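Local coordinates for CG4930 (Drosophila melanogaster, PDB 3ISM), which inhibits the endonuclease EndoG by forming a protein complex with it, at residues W140-D145 and A169-R174; R253-K258 and A274-E279; Y287-Y292 and G322-R327; E302-E307 and E344-K349. The protein carries 1 engineered substitution. All blocks are in the same frame, centred on the assembly; numbering follows the deposited sequence.

Contact 1: residues W140-D145 and A169-R174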
loop_
_atom_site.group_PDB
_atom_site.type_symbol
_atom_site.label_atom_id
_atom_site.label_comp_id
_atom_site.label_asym_id
_atom_site.label_seq_id
_atom_site.Cartn_x
_atom_site.Cartn_y
_atom_site.Cartn_z
ATOM N N TRP C 140 -16.637 18.826 -21.603
ATOM C CA TRP C 140 -15.413 19.596 -21.349
ATOM C C TRP C 140 -14.881 19.352 -19.929
ATOM O O TRP C 140 -15.336 18.429 -19.260
ATOM C CB TRP C 140 -15.626 21.099 -21.617
ATOM C CG TRP C 140 -16.551 21.841 -20.697
ATOM C CD1 TRP C 140 -17.887 21.623 -20.523
ATOM C CD2 TRP C 140 -16.225 22.981 -19.883
ATOM N NE1 TRP C 140 -18.408 22.540 -19.635
ATOM C CE2 TRP C 140 -17.410 23.392 -19.238
ATOM C CE3 TRP C 140 -15.039 23.689 -19.630
ATOM C CZ2 TRP C 140 -17.444 24.472 -18.342
ATOM C CZ3 TRP C 140 -15.069 24.751 -18.747
ATOM C CH2 TRP C 140 -16.265 25.137 -18.113
ATOM N N SER C 141 -13.947 20.175 -19.449
ATOM C CA SER C 141 -13.328 19.870 -18.145
ATOM C C SER C 141 -14.263 19.961 -16.928
ATOM O O SER C 141 -13.933 19.470 -15.849
ATOM C CB SER C 141 -12.038 20.670 -17.915
ATOM O OG SER C 141 -12.297 22.053 -17.868
ATOM N N ARG C 142 -15.427 20.576 -17.102
ATOM C CA ARG C 142 -16.388 20.651 -16.012
ATOM C C ARG C 142 -16.967 19.268 -15.734
ATOM O O ARG C 142 -17.249 18.935 -14.584
ATOM C CB ARG C 142 -17.501 21.646 -16.350
ATOM C CG ARG C 142 -18.400 22.072 -15.196
ATOM C CD ARG C 142 -17.666 22.816 -14.097
ATOM N NE ARG C 142 -16.912 23.984 -14.551
ATOM C CZ ARG C 142 -17.377 25.232 -14.562
ATOM N NH1 ARG C 142 -18.621 25.494 -14.164
ATOM N NH2 ARG C 142 -16.598 26.222 -14.982
ATOM N N ASP C 143 -17.111 18.465 -16.783
ATOM C CA ASP C 143 -17.828 17.199 -16.667
ATOM C C ASP C 143 -17.091 15.944 -17.157
ATOM O O ASP C 143 -17.651 14.848 -17.100
ATOM C CB ASP C 143 -19.201 17.346 -17.372
ATOM C CG ASP C 143 -19.104 18.112 -18.704
ATOM O OD1 ASP C 143 -18.168 17.835 -19.486
ATOM O OD2 ASP C 143 -19.962 18.986 -18.972
ATOM N N SER C 144 -15.856 16.069 -17.631
ATOM C CA SER C 144 -15.188 14.893 -18.222
ATOM C C SER C 144 -13.694 14.796 -17.875
ATOM O O SER C 144 -12.984 15.793 -17.953
ATOM C CB SER C 144 -15.388 14.903 -19.741
ATOM O OG SER C 144 -14.632 13.897 -20.398
ATOM N N ASP C 145 -13.216 13.608 -17.499
ATOM C CA ASP C 145 -11.774 13.442 -17.225
ATOM C C ASP C 145 -10.911 13.374 -18.497
ATOM O O ASP C 145 -9.687 13.219 -18.433
ATOM C CB ASP C 145 -11.461 12.290 -16.239
ATOM C CG ASP C 145 -11.807 10.892 -16.776
ATOM O OD1 ASP C 145 -12.281 10.739 -17.926
ATOM O OD2 ASP C 145 -11.594 9.923 -16.009
ATOM N N ALA C 169 -20.135 33.247 -16.506
ATOM C CA ALA C 169 -19.705 34.145 -15.424
ATOM C C ALA C 169 -18.566 33.554 -14.602
ATOM O O ALA C 169 -17.639 34.276 -14.235
ATOM C CB ALA C 169 -20.877 34.516 -14.525
ATOM N N SER C 170 -18.638 32.242 -14.343
ATOM C CA SER C 170 -17.594 31.513 -13.608
ATOM C C SER C 170 -16.235 31.555 -14.300
ATOM O O SER C 170 -15.213 31.700 -13.632
ATOM C CB SER C 170 -17.999 30.052 -13.336
ATOM O OG SER C 170 -17.826 29.208 -14.478
ATOM N N LEU C 171 -16.221 31.443 -15.626
ATOM C CA LEU C 171 -14.963 31.480 -16.383
ATOM C C LEU C 171 -14.259 32.829 -16.378
ATOM O O LEU C 171 -13.025 32.876 -16.356
ATOM C CB LEU C 171 -15.172 31.033 -17.820
ATOM C CG LEU C 171 -15.426 29.542 -17.981
ATOM C CD1 LEU C 171 -15.699 29.267 -19.437
ATOM C CD2 LEU C 171 -14.237 28.719 -17.450
ATOM N N LYS C 172 -15.034 33.916 -16.418
ATOM C CA LYS C 172 -14.455 35.261 -16.368
ATOM C C LYS C 172 -13.727 35.478 -15.048
ATOM O O LYS C 172 -12.652 36.074 -15.025
ATOM C CB LYS C 172 -15.513 36.350 -16.600
ATOM C CG LYS C 172 -16.039 36.397 -18.026
ATOM C CD LYS C 172 -17.243 37.313 -18.170
ATOM C CE LYS C 172 -18.087 36.900 -19.374
ATOM N NZ LYS C 172 -19.085 37.931 -19.770
ATOM N N VAL C 173 -14.301 34.960 -13.961
ATOM C CA VAL C 173 -13.695 35.079 -12.631
ATOM C C VAL C 173 -12.468 34.163 -12.467
ATOM O O VAL C 173 -11.505 34.546 -11.806
ATOM C CB VAL C 173 -14.742 34.901 -11.481
ATOM C CG1 VAL C 173 -14.119 35.162 -10.116
ATOM C CG2 VAL C 173 -15.911 35.857 -11.672
ATOM N N ARG C 174 -12.478 32.984 -13.087
ATOM C CA ARG C 174 -11.321 32.075 -12.998
ATOM C C ARG C 174 -10.076 32.657 -13.683
ATOM O O ARG C 174 -10.096 32.984 -14.874
ATOM C CB ARG C 174 -11.621 30.673 -13.566
ATOM C CG ARG C 174 -12.885 29.963 -13.039
ATOM C CD ARG C 174 -12.969 29.851 -11.513
ATOM N NE ARG C 174 -14.362 29.879 -11.052
ATOM C CZ ARG C 174 -14.867 30.784 -10.209
ATOM N NH1 ARG C 174 -14.092 31.735 -9.698
ATOM N NH2 ARG C 174 -16.148 30.727 -9.861
#
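Ser-170 OG sits at the edge of the Arg-142 guanidinium group, met by one N-H of NH2. In the given conformer, one of two modelled for this arginine, NH2 of Arg-142 donates to OG of Ser-170 over 3.3 Å; the N-H...O angle is 166° and OG lies in the guanidinium plane, 8° out of it. Because the other conformer may not share it, the bond is less certain than its geometry suggests. Ser-170 OG is also bonded to the carbonyl oxygen of Phe-167, one turn back, so the hydroxyl gives its own hydrogen there and can accept from the arginine. Beside this polar pair, CH2 of Trp-140 meets CD2 of Leu-171 at 4.2 Å, the methyl sitting at the indole edge. The arginine chain, bent at its second and third torsions, curls over the indole: CB of Arg-142 stands 3.2 Å above the Trp-140 plane, offset toward the rim, and CZ2 of Trp-140 lies over the guanidinium, likewise offset toward the rim. With an alanine here instead of Ser-170, Arg-142 NH2 would probably lose this acceptor, and the Phe-167 carbonyl its hydroxyl donor.

The second shell fixes the loop. Trp-140 N donates to the syn lone pair of Asp-143 OD1 (2.8 Å), while OD2 forms a salt bridge with Arg-96. The same loop faces the nuclease: Ser-141 O accepts from Arg-134 of the CG8862 chain. With 131 Å² buried, the contact is small, joining this interface loop to helix 168-173 by one apolar touch and, in the given conformer, a neutral acceptor; no ion pair joins the segments.

Contact 2: residues R253-K258 and A274-E279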
loop_
_atom_site.group_PDB
_atom_site.type_symbol
_atom_site.label_atom_id
_atom_site.label_comp_id
_atom_site.label_asym_id
_atom_site.label_seq_id
_atom_site.Cartn_x
_atom_site.Cartn_y
_atom_site.Cartn_z
ATOM N N ARG C 253 18.956 -3.832 39.746
ATOM C CA ARG C 253 19.329 -5.084 40.410
ATOM C C ARG C 253 20.133 -4.866 41.690
ATOM O O ARG C 253 20.003 -5.641 42.648
ATOM C CB ARG C 253 20.130 -5.984 39.465
ATOM C CG ARG C 253 19.369 -6.446 38.241
ATOM C CD ARG C 253 20.061 -7.614 37.567
ATOM N NE ARG C 253 21.383 -7.279 37.044
ATOM C CZ ARG C 253 21.627 -6.929 35.784
ATOM N NH1 ARG C 253 20.638 -6.857 34.901
ATOM N NH2 ARG C 253 22.866 -6.648 35.405
ATOM N N GLU C 254 20.961 -3.815 41.700
ATOM C CA GLU C 254 21.877 -3.564 42.820
ATOM C C GLU C 254 21.224 -2.913 44.050
ATOM O O GLU C 254 21.626 -3.186 45.185
ATOM C CB GLU C 254 23.108 -2.771 42.362
ATOM C CG GLU C 254 24.171 -3.617 41.643
ATOM C CD GLU C 254 25.128 -4.356 42.592
ATOM O OE1 GLU C 254 24.863 -4.427 43.816
ATOM O OE2 GLU C 254 26.161 -4.871 42.106
ATOM N N ILE C 255 20.226 -2.056 43.827
ATOM C CA ILE C 255 19.484 -1.462 44.945
ATOM C C ILE C 255 18.519 -2.483 45.584
ATOM O O ILE C 255 18.349 -2.491 46.809
ATOM C CB ILE C 255 18.770 -0.126 44.550
ATOM C CG1 ILE C 255 17.971 0.452 45.726
ATOM C CG2 ILE C 255 17.888 -0.313 43.336
ATOM C CD1 ILE C 255 17.220 1.742 45.412
ATOM N N ILE C 256 17.910 -3.338 44.750
ATOM C CA ILE C 256 17.052 -4.435 45.216
ATOM C C ILE C 256 17.832 -5.336 46.187
ATOM O O ILE C 256 17.338 -5.684 47.260
ATOM C CB ILE C 256 16.490 -5.273 44.024
ATOM C CG1 ILE C 256 15.485 -4.452 43.206
ATOM C CG2 ILE C 256 15.826 -6.566 44.514
ATOM C CD1 ILE C 256 15.061 -5.098 41.882
ATOM N N TRP C 257 19.062 -5.676 45.799
ATOM C CA TRP C 257 19.969 -6.465 46.623
ATOM C C TRP C 257 20.369 -5.736 47.916
ATOM O O TRP C 257 20.634 -6.379 48.928
ATOM C CB TRP C 257 21.214 -6.865 45.822
ATOM C CG TRP C 257 21.875 -8.129 46.309
ATOM C CD1 TRP C 257 22.740 -8.253 47.361
ATOM C CD2 TRP C 257 21.729 -9.445 45.755
ATOM N NE1 TRP C 257 23.136 -9.560 47.500
ATOM C CE2 TRP C 257 22.533 -10.315 46.528
ATOM C CE3 TRP C 257 20.995 -9.975 44.686
ATOM C CZ2 TRP C 257 22.626 -11.684 46.262
ATOM C CZ3 TRP C 257 21.089 -11.336 44.420
ATOM C CH2 TRP C 257 21.898 -12.175 45.209
ATOM N N LYS C 258 20.412 -4.405 47.878
ATOM C CA LYS C 258 20.660 -3.604 49.082
ATOM C C LYS C 258 19.437 -3.590 49.999
ATOM O O LYS C 258 19.543 -3.917 51.183
ATOM C CB LYS C 258 21.068 -2.166 48.727
ATOM C CG LYS C 258 22.536 -1.830 48.973
ATOM C CD LYS C 258 23.394 -2.001 47.731
ATOM C CE LYS C 258 24.834 -1.570 47.999
ATOM N NZ LYS C 258 25.607 -1.426 46.737
ATOM N N ALA C 274 9.925 -5.134 45.909
ATOM C CA ALA C 274 8.890 -5.728 45.062
ATOM C C ALA C 274 8.331 -4.728 44.042
ATOM O O ALA C 274 7.960 -5.109 42.926
ATOM C CB ALA C 274 7.773 -6.278 45.920
ATOM N N GLU C 275 8.276 -3.459 44.451
ATOM C CA GLU C 275 7.816 -2.347 43.625
ATOM C C GLU C 275 8.691 -2.237 42.380
ATOM O O GLU C 275 8.189 -2.260 41.251
ATOM C CB GLU C 275 7.921 -1.049 44.430
ATOM C CG GLU C 275 6.683 -0.174 44.442
ATOM C CD GLU C 275 6.747 0.891 45.524
ATOM O OE1 GLU C 275 7.208 0.574 46.642
ATOM O OE2 GLU C 275 6.337 2.042 45.263
ATOM N N LEU C 276 10.003 -2.135 42.604
ATOM C CA LEU C 276 10.980 -1.988 41.525
ATOM C C LEU C 276 11.113 -3.252 40.668
ATOM O O LEU C 276 11.177 -3.167 39.440
ATOM C CB LEU C 276 12.347 -1.566 42.086
ATOM C CG LEU C 276 13.529 -1.459 41.114
ATOM C CD1 LEU C 276 13.212 -0.539 39.945
ATOM C CD2 LEU C 276 14.769 -0.979 41.823
ATOM N N LEU C 277 11.135 -4.411 41.323
ATOM C CA LEU C 277 11.332 -5.692 40.650
ATOM C C LEU C 277 10.241 -6.005 39.634
ATOM O O LEU C 277 10.507 -6.655 38.622
ATOM C CB LEU C 277 11.435 -6.826 41.676
ATOM C CG LEU C 277 11.895 -8.222 41.228
ATOM C CD1 LEU C 277 13.217 -8.188 40.454
ATOM C CD2 LEU C 277 11.993 -9.158 42.433
ATOM N N GLN C 278 9.023 -5.538 39.901
ATOM C CA GLN C 278 7.909 -5.730 38.973
ATOM C C GLN C 278 8.063 -4.861 37.720
ATOM O O GLN C 278 7.794 -5.321 36.603
ATOM C CB GLN C 278 6.564 -5.473 39.659
ATOM C CG GLN C 278 5.360 -5.977 38.855
ATOM C CD GLN C 278 4.039 -5.826 39.585
ATOM O OE1 GLN C 278 3.875 -4.947 40.434
ATOM N NE2 GLN C 278 3.078 -6.682 39.246
ATOM N N GLU C 279 8.510 -3.619 37.909
ATOM C CA GLU C 279 8.700 -2.737 36.770
ATOM C C GLU C 279 9.987 -3.023 35.996
ATOM O O GLU C 279 9.998 -2.948 34.762
ATOM C CB GLU C 279 8.554 -1.263 37.159
ATOM C CG GLU C 279 7.124 -0.874 37.580
ATOM C CD GLU C 279 6.031 -1.664 36.862
ATOM O OE1 GLU C 279 6.025 -1.703 35.607
ATOM O OE2 GLU C 279 5.169 -2.239 37.560
#
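Ile-255, Ile-256, Leu-276 and Leu-277 meet purely through aliphatic branches, and no ring, amide or carboxylate takes part between the two segments. Flat groups enter from outside: the side chains of Tyr-292 and Trp-295, both on helix 290-305, touch Leu-277, Tyr-292 by its OH, and Tyr-222 of helix 220-229 touches Leu-276. Within the pair, CD2 of Leu-276 is the shared point. It touches CG2 of Ile-255 at 3.5 Å and CG1 of Ile-256 at 3.8 Å, its side chain lying slantwise to both. Leu-277 is met by the other end of Ile-256, whose CD1 comes to 3.9 Å from CD1 of Leu-277, the two side chains about at right angles.

The segments belong to consecutive helices, 238-261 and 267-287, that form an antiparallel helical hairpin in an all-helical protein of the Ku_PK_bind family: the local axes approach to 9.9 Å with a crossing angle of -154°. CA of Ile-256 and CA of Leu-277 are the nearest such atoms, 7.4 Å apart.

Ile-256 holds CG1 anti to its carbonyl carbon and then extends (chi2 170°), which carries CD1 across to Leu-277 while CG1 stays beside Leu-276. Replacing Ile-256 with an alanine would probably open a gap facing both leucines, with only the Ile-255 to Leu-276 touch remaining among the pairs described. Ile-255 is exposed, whereas Ile-256 and both leucines are buried.

Contact 3: residues Y287-Y292 and G322-R327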
loop_
_atom_site.group_PDB
_atom_site.type_symbol
_atom_site.label_atom_id
_atom_site.label_comp_id
_atom_site.label_asym_id
_atom_site.label_seq_id
_atom_site.Cartn_x
_atom_site.Cartn_y
_atom_site.Cartn_z
ATOM N N TYR C 287 13.075 -5.411 26.445
ATOM C CA TYR C 287 14.447 -5.138 26.003
ATOM C C TYR C 287 15.338 -6.373 25.914
ATOM O O TYR C 287 16.427 -6.311 25.355
ATOM C CB TYR C 287 15.095 -4.073 26.883
ATOM C CG TYR C 287 14.446 -2.724 26.730
ATOM C CD1 TYR C 287 13.640 -2.206 27.732
ATOM C CD2 TYR C 287 14.624 -1.974 25.572
ATOM C CE1 TYR C 287 13.028 -0.982 27.598
ATOM C CE2 TYR C 287 14.024 -0.739 25.430
ATOM C CZ TYR C 287 13.227 -0.249 26.450
ATOM O OH TYR C 287 12.624 0.978 26.329
ATOM N N GLY C 288 14.868 -7.492 26.459
ATOM C CA GLY C 288 15.643 -8.720 26.445
ATOM C C GLY C 288 15.830 -9.244 27.847
ATOM O O GLY C 288 16.683 -8.745 28.585
ATOM N N PRO C 289 15.041 -10.267 28.218
ATOM C CA PRO C 289 14.965 -10.726 29.592
ATOM C C PRO C 289 16.007 -11.793 29.960
ATOM O O PRO C 289 15.892 -12.408 31.014
ATOM C CB PRO C 289 13.549 -11.298 29.674
ATOM C CG PRO C 289 13.263 -11.814 28.282
ATOM C CD PRO C 289 14.172 -11.062 27.325
ATOM N N ASP C 290 17.012 -11.995 29.108
ATOM C CA ASP C 290 18.035 -13.027 29.348
ATOM C C ASP C 290 18.879 -12.812 30.623
ATOM O O ASP C 290 19.181 -13.779 31.338
ATOM C CB ASP C 290 18.952 -13.191 28.127
ATOM C CG ASP C 290 19.758 -14.483 28.175
ATOM O OD1 ASP C 290 19.144 -15.572 28.285
ATOM O OD2 ASP C 290 21.003 -14.414 28.103
ATOM N N ASP C 291 19.266 -11.562 30.889
ATOM C CA ASP C 291 19.962 -11.206 32.133
ATOM C C ASP C 291 19.045 -11.404 33.334
ATOM O O ASP C 291 19.458 -11.925 34.376
ATOM C CB ASP C 291 20.419 -9.746 32.106
ATOM C CG ASP C 291 21.458 -9.467 31.032
ATOM O OD1 ASP C 291 21.815 -10.381 30.254
ATOM O OD2 ASP C 291 21.919 -8.311 30.964
ATOM N N TYR C 292 17.797 -10.977 33.179
ATOM C CA TYR C 292 16.810 -11.114 34.227
ATOM C C TYR C 292 16.594 -12.583 34.579
ATOM O O TYR C 292 16.544 -12.940 35.756
ATOM C CB TYR C 292 15.485 -10.479 33.799
ATOM C CG TYR C 292 14.489 -10.416 34.922
ATOM C CD1 TYR C 292 14.351 -9.263 35.667
ATOM C CD2 TYR C 292 13.697 -11.519 35.251
ATOM C CE1 TYR C 292 13.460 -9.193 36.712
ATOM C CE2 TYR C 292 12.791 -11.461 36.286
ATOM C CZ TYR C 292 12.682 -10.294 37.021
ATOM O OH TYR C 292 11.787 -10.207 38.061
ATOM N N GLY C 322 9.029 -14.267 38.622
ATOM C CA GLY C 322 10.006 -15.225 38.138
ATOM C C GLY C 322 10.479 -14.894 36.743
ATOM O O GLY C 322 10.285 -13.767 36.277
ATOM N N PRO C 323 11.119 -15.869 36.077
ATOM C CA PRO C 323 11.594 -15.725 34.710
ATOM C C PRO C 323 10.526 -15.156 33.785
ATOM O O PRO C 323 9.332 -15.443 33.958
ATOM C CB PRO C 323 11.940 -17.164 34.311
ATOM C CG PRO C 323 12.368 -17.798 35.593
ATOM C CD PRO C 323 11.443 -17.200 36.629
ATOM N N SER C 324 10.949 -14.321 32.838
ATOM C CA SER C 324 10.032 -13.787 31.830
ATOM C C SER C 324 9.566 -14.904 30.899
ATOM O O SER C 324 10.346 -15.813 30.594
ATOM C CB SER C 324 10.716 -12.693 31.029
ATOM O OG SER C 324 9.799 -12.038 30.175
ATOM N N CYS C 325 8.307 -14.830 30.455
ATOM C CA CYS C 325 7.741 -15.865 29.580
ATOM C C CYS C 325 6.610 -15.345 28.680
ATOM O O CYS C 325 6.342 -14.135 28.641
ATOM C CB CYS C 325 7.298 -17.089 30.398
ATOM S SG CYS C 325 5.839 -16.844 31.396
ATOM N N ALA C 326 5.967 -16.258 27.938
ATOM C CA ALA C 326 4.912 -15.900 26.966
ATOM C C ALA C 326 3.710 -15.233 27.613
ATOM O O ALA C 326 2.832 -14.706 26.929
ATOM C CB ALA C 326 4.460 -17.120 26.161
ATOM N N ARG C 327 3.673 -15.271 28.937
ATOM C CA ARG C 327 2.617 -14.632 29.687
ATOM C C ARG C 327 2.859 -13.135 29.708
ATOM O O ARG C 327 1.905 -12.353 29.744
ATOM C CB ARG C 327 2.561 -15.197 31.111
ATOM C CG ARG C 327 2.020 -16.630 31.165
ATOM C CD ARG C 327 2.140 -17.257 32.551
ATOM N NE ARG C 327 1.421 -16.531 33.602
ATOM C CZ ARG C 327 0.103 -16.568 33.791
ATOM N NH1 ARG C 327 -0.676 -17.289 32.990
ATOM N NH2 ARG C 327 -0.440 -15.890 34.795
#
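Pro-289 and Ser-324 mark the close approach of the two backbones, their CA atoms 6.2 Å apart. Segment 287-292 is a tight helix-to-helix turn: Gly-288, with phi 124°, leaves helix 267-287, and Pro-289 takes the N-cap position of helix 290-305. Segment 322-327 is an irregular loop, extended at Pro-323 and Ser-324, and it presses on this turn.

CB of Pro-289 meets CB of Ser-324 at 3.4 Å, tighter than usual for two carbons, and CG of the proline ring follows at 3.8 Å from the same serine carbon. The backbone directs the serine CB at the proline; the first torsion, with OG anti to the backbone N (chi1 -172°), sets the hydroxyl, which bonds to Asp-328. Its backbone N is held by Asn-293 OD1, a second tie from the loop to helix 290-305. Beyond the pair, Ala-326 O accepts from Arg-134 of the CG8862 chain, so this loop also takes part in the nuclease interface.

Tyr-292 passes alongside Gly-322 toward Leu-321, whose carbonyl oxygen bonds to its OH. Gly-322 O, which accepts from Lys-281 NZ, lies near the tyrosine ring plane, at the edge, 3.4 Å from CE2 of Tyr-292.

Contact 4: residues E302-E307 and E344-K349; sequences EVLTKE and EKAGCK
Leu-304 is the residue by which the end of helix 290-305 reaches Lys-345 and Ala-346. The residues before it pack against other helices: Glu-302 against Trp-257 and Phe-261, and the buried Val-303 against Phe-311 and Trp-312, both on the helix that follows.

At Leu-304 the two methyls divide the work. CD1 of Leu-304 lies 3.8 Å from CD of Lys-345 and 3.9 Å from CB of the same lysine, so it rests on the aliphatic part of that chain, which it crosses at about a right angle. CD2 of Leu-304 meets CB of Ala-346 at 4.1 Å. With CG anti to the carbonyl carbon (chi1 -61°), the leucine fork spans the two neighbouring residues at once.

What it spans is the start of a type I' beta turn, Lys-345 to Cys-348. Ala-346 and Gly-347 occupy its corners with positive phi, and Cys-348 N donates to Lys-345 O over 3.0 Å. That carbonyl oxygen also accepts from Trp-312 NE1, which ties the turn to helix 309-317. The lysine bends at its second and fourth torsions, and its amino end leads away from the helix.

Thr-305 closes the helical run, its OG1 bonded to the carbonyl of Asp-301. Lys-306 N continues the helical bonding, donating to Glu-302 O, and its NZ makes a long ion pair with OE2 of Glu-302. Glu-307 then breaks the helix with phi 60°.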
loop_
_atom_site.group_PDB
_atom_site.type_symbol
_atom_site.label_atom_id
_atom_site.label_comp_id
_atom_site.label_asym_id
_atom_site.label_seq_id
_atom_site.Cartn_x
_atom_site.Cartn_y
_atom_site.Cartn_z
ATOM N N GLU C 302 19.001 -16.388 47.332
ATOM C CA GLU C 302 19.402 -15.519 48.434
ATOM C C GLU C 302 18.220 -15.144 49.342
ATOM O O GLU C 302 18.391 -14.982 50.552
ATOM C CB GLU C 302 20.120 -14.271 47.906
ATOM C CG GLU C 302 21.008 -13.563 48.941
ATOM C CD GLU C 302 22.013 -14.489 49.616
ATOM O OE1 GLU C 302 22.631 -15.325 48.920
ATOM O OE2 GLU C 302 22.188 -14.373 50.850
ATOM N N VAL C 303 17.030 -15.007 48.752
ATOM C CA VAL C 303 15.796 -14.782 49.514
ATOM C C VAL C 303 15.534 -15.978 50.446
ATOM O O VAL C 303 15.186 -15.807 51.622
ATOM C CB VAL C 303 14.575 -14.519 48.574
ATOM C CG1 VAL C 303 13.252 -14.771 49.284
ATOM C CG2 VAL C 303 14.616 -13.100 48.024
ATOM N N LEU C 304 15.739 -17.181 49.909
ATOM C CA LEU C 304 15.549 -18.426 50.650
ATOM C C LEU C 304 16.679 -18.756 51.640
ATOM O O LEU C 304 16.446 -19.439 52.640
ATOM C CB LEU C 304 15.329 -19.586 49.676
ATOM C CG LEU C 304 14.095 -19.474 48.768
ATOM C CD1 LEU C 304 14.119 -20.539 47.686
ATOM C CD2 LEU C 304 12.776 -19.518 49.545
ATOM N N THR C 305 17.897 -18.282 51.375
ATOM C CA THR C 305 18.990 -18.482 52.342
ATOM C C THR C 305 18.824 -17.544 53.550
ATOM O O THR C 305 19.046 -17.941 54.691
ATOM C CB THR C 305 20.395 -18.336 51.700
ATOM O OG1 THR C 305 20.469 -19.140 50.514
ATOM C CG2 THR C 305 21.494 -18.794 52.667
ATOM N N LYS C 306 18.392 -16.312 53.290
ATOM C CA LYS C 306 18.147 -15.324 54.345
ATOM C C LYS C 306 16.794 -15.512 55.040
ATOM O O LYS C 306 16.460 -14.760 55.964
ATOM C CB LYS C 306 18.245 -13.903 53.775
ATOM C CG LYS C 306 19.656 -13.480 53.388
ATOM C CD LYS C 306 20.336 -12.721 54.511
ATOM C CE LYS C 306 21.823 -12.576 54.253
ATOM N NZ LYS C 306 22.570 -13.816 54.626
ATOM N N GLU C 307 16.032 -16.513 54.587
ATOM C CA GLU C 307 14.698 -16.842 55.118
ATOM C C GLU C 307 13.684 -15.704 54.987
ATOM O O GLU C 307 12.875 -15.471 55.892
ATOM C CB GLU C 307 14.763 -17.326 56.575
ATOM C CG GLU C 307 15.671 -18.516 56.806
ATOM C CD GLU C 307 15.149 -19.436 57.885
ATOM O OE1 GLU C 307 15.179 -19.060 59.082
ATOM O OE2 GLU C 307 14.710 -20.546 57.523
ATOM N N GLU C 344 8.683 -23.587 42.415
ATOM C CA GLU C 344 8.502 -24.806 43.211
ATOM C C GLU C 344 9.562 -24.971 44.312
ATOM O O GLU C 344 10.332 -25.937 44.320
ATOM C CB GLU C 344 8.416 -26.043 42.303
ATOM C CG GLU C 344 7.036 -26.241 41.660
ATOM C CD GLU C 344 7.066 -27.118 40.418
ATOM O OE1 GLU C 344 7.868 -28.070 40.375
ATOM O OE2 GLU C 344 6.285 -26.851 39.477
ATOM N N LYS C 345 9.582 -24.006 45.233
ATOM C CA LYS C 345 10.488 -23.983 46.380
ATOM C C LYS C 345 9.758 -23.456 47.618
ATOM O O LYS C 345 8.802 -22.688 47.499
ATOM C CB LYS C 345 11.727 -23.126 46.087
ATOM C CG LYS C 345 12.670 -23.744 45.071
ATOM C CD LYS C 345 14.123 -23.565 45.457
ATOM C CE LYS C 345 15.023 -24.439 44.597
ATOM N NZ LYS C 345 14.592 -25.870 44.610
ATOM N N ALA C 346 10.220 -23.885 48.795
ATOM C CA ALA C 346 9.581 -23.602 50.094
ATOM C C ALA C 346 8.100 -24.006 50.158
ATOM O O ALA C 346 7.303 -23.376 50.860
ATOM C CB ALA C 346 9.781 -22.132 50.507
ATOM N N GLY C 347 7.748 -25.060 49.423
ATOM C CA GLY C 347 6.370 -25.552 49.354
ATOM C C GLY C 347 5.472 -24.856 48.334
ATOM O O GLY C 347 4.343 -25.289 48.097
ATOM N N CYS C 348 5.973 -23.782 47.731
ATOM C CA CYS C 348 5.183 -22.971 46.802
ATOM C C CYS C 348 5.013 -23.604 45.430
ATOM O O CYS C 348 5.701 -24.561 45.077
ATOM C CB CYS C 348 5.800 -21.581 46.631
ATOM S SG CYS C 348 5.525 -20.458 48.005
ATOM N N LYS C 349 4.074 -23.053 44.667
ATOM C CA LYS C 349 3.890 -23.405 43.269
ATOM C C LYS C 349 3.777 -22.126 42.460
ATOM O O LYS C 349 3.545 -21.049 43.020
ATOM C CB LYS C 349 2.642 -24.271 43.086
ATOM C CG LYS C 349 2.858 -25.726 43.472
ATOM C CD LYS C 349 1.596 -26.357 44.045
ATOM C CE LYS C 349 1.862 -27.774 44.533
ATOM N NZ LYS C 349 0.619 -28.440 45.034
#

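Contact 1 stands apart from the others: its centre lies about 73 Å from that of contact 2, 66 Å from contact 3 and 84 Å from contact 4, across the centre of the chain. Contacts 2, 3 and 4 form a cluster, with centres 15 to 20 Å apart. Contacts 2 and 3 touch, Leu-277 CD1 lying 3.4 Å from Tyr-292 OH; contacts 2 and 4 meet through Trp-257 CZ2 and Glu-302 CG at 3.7 Å. Contacts 3 and 4 share helix 290-305 without touching. Contacts 1 and 3 also face the nuclease, each supplying a loop carbonyl to an Arg-134 of CG8862, on different copies given the distance, whereas contacts 2 and 4 touch no other protein chain.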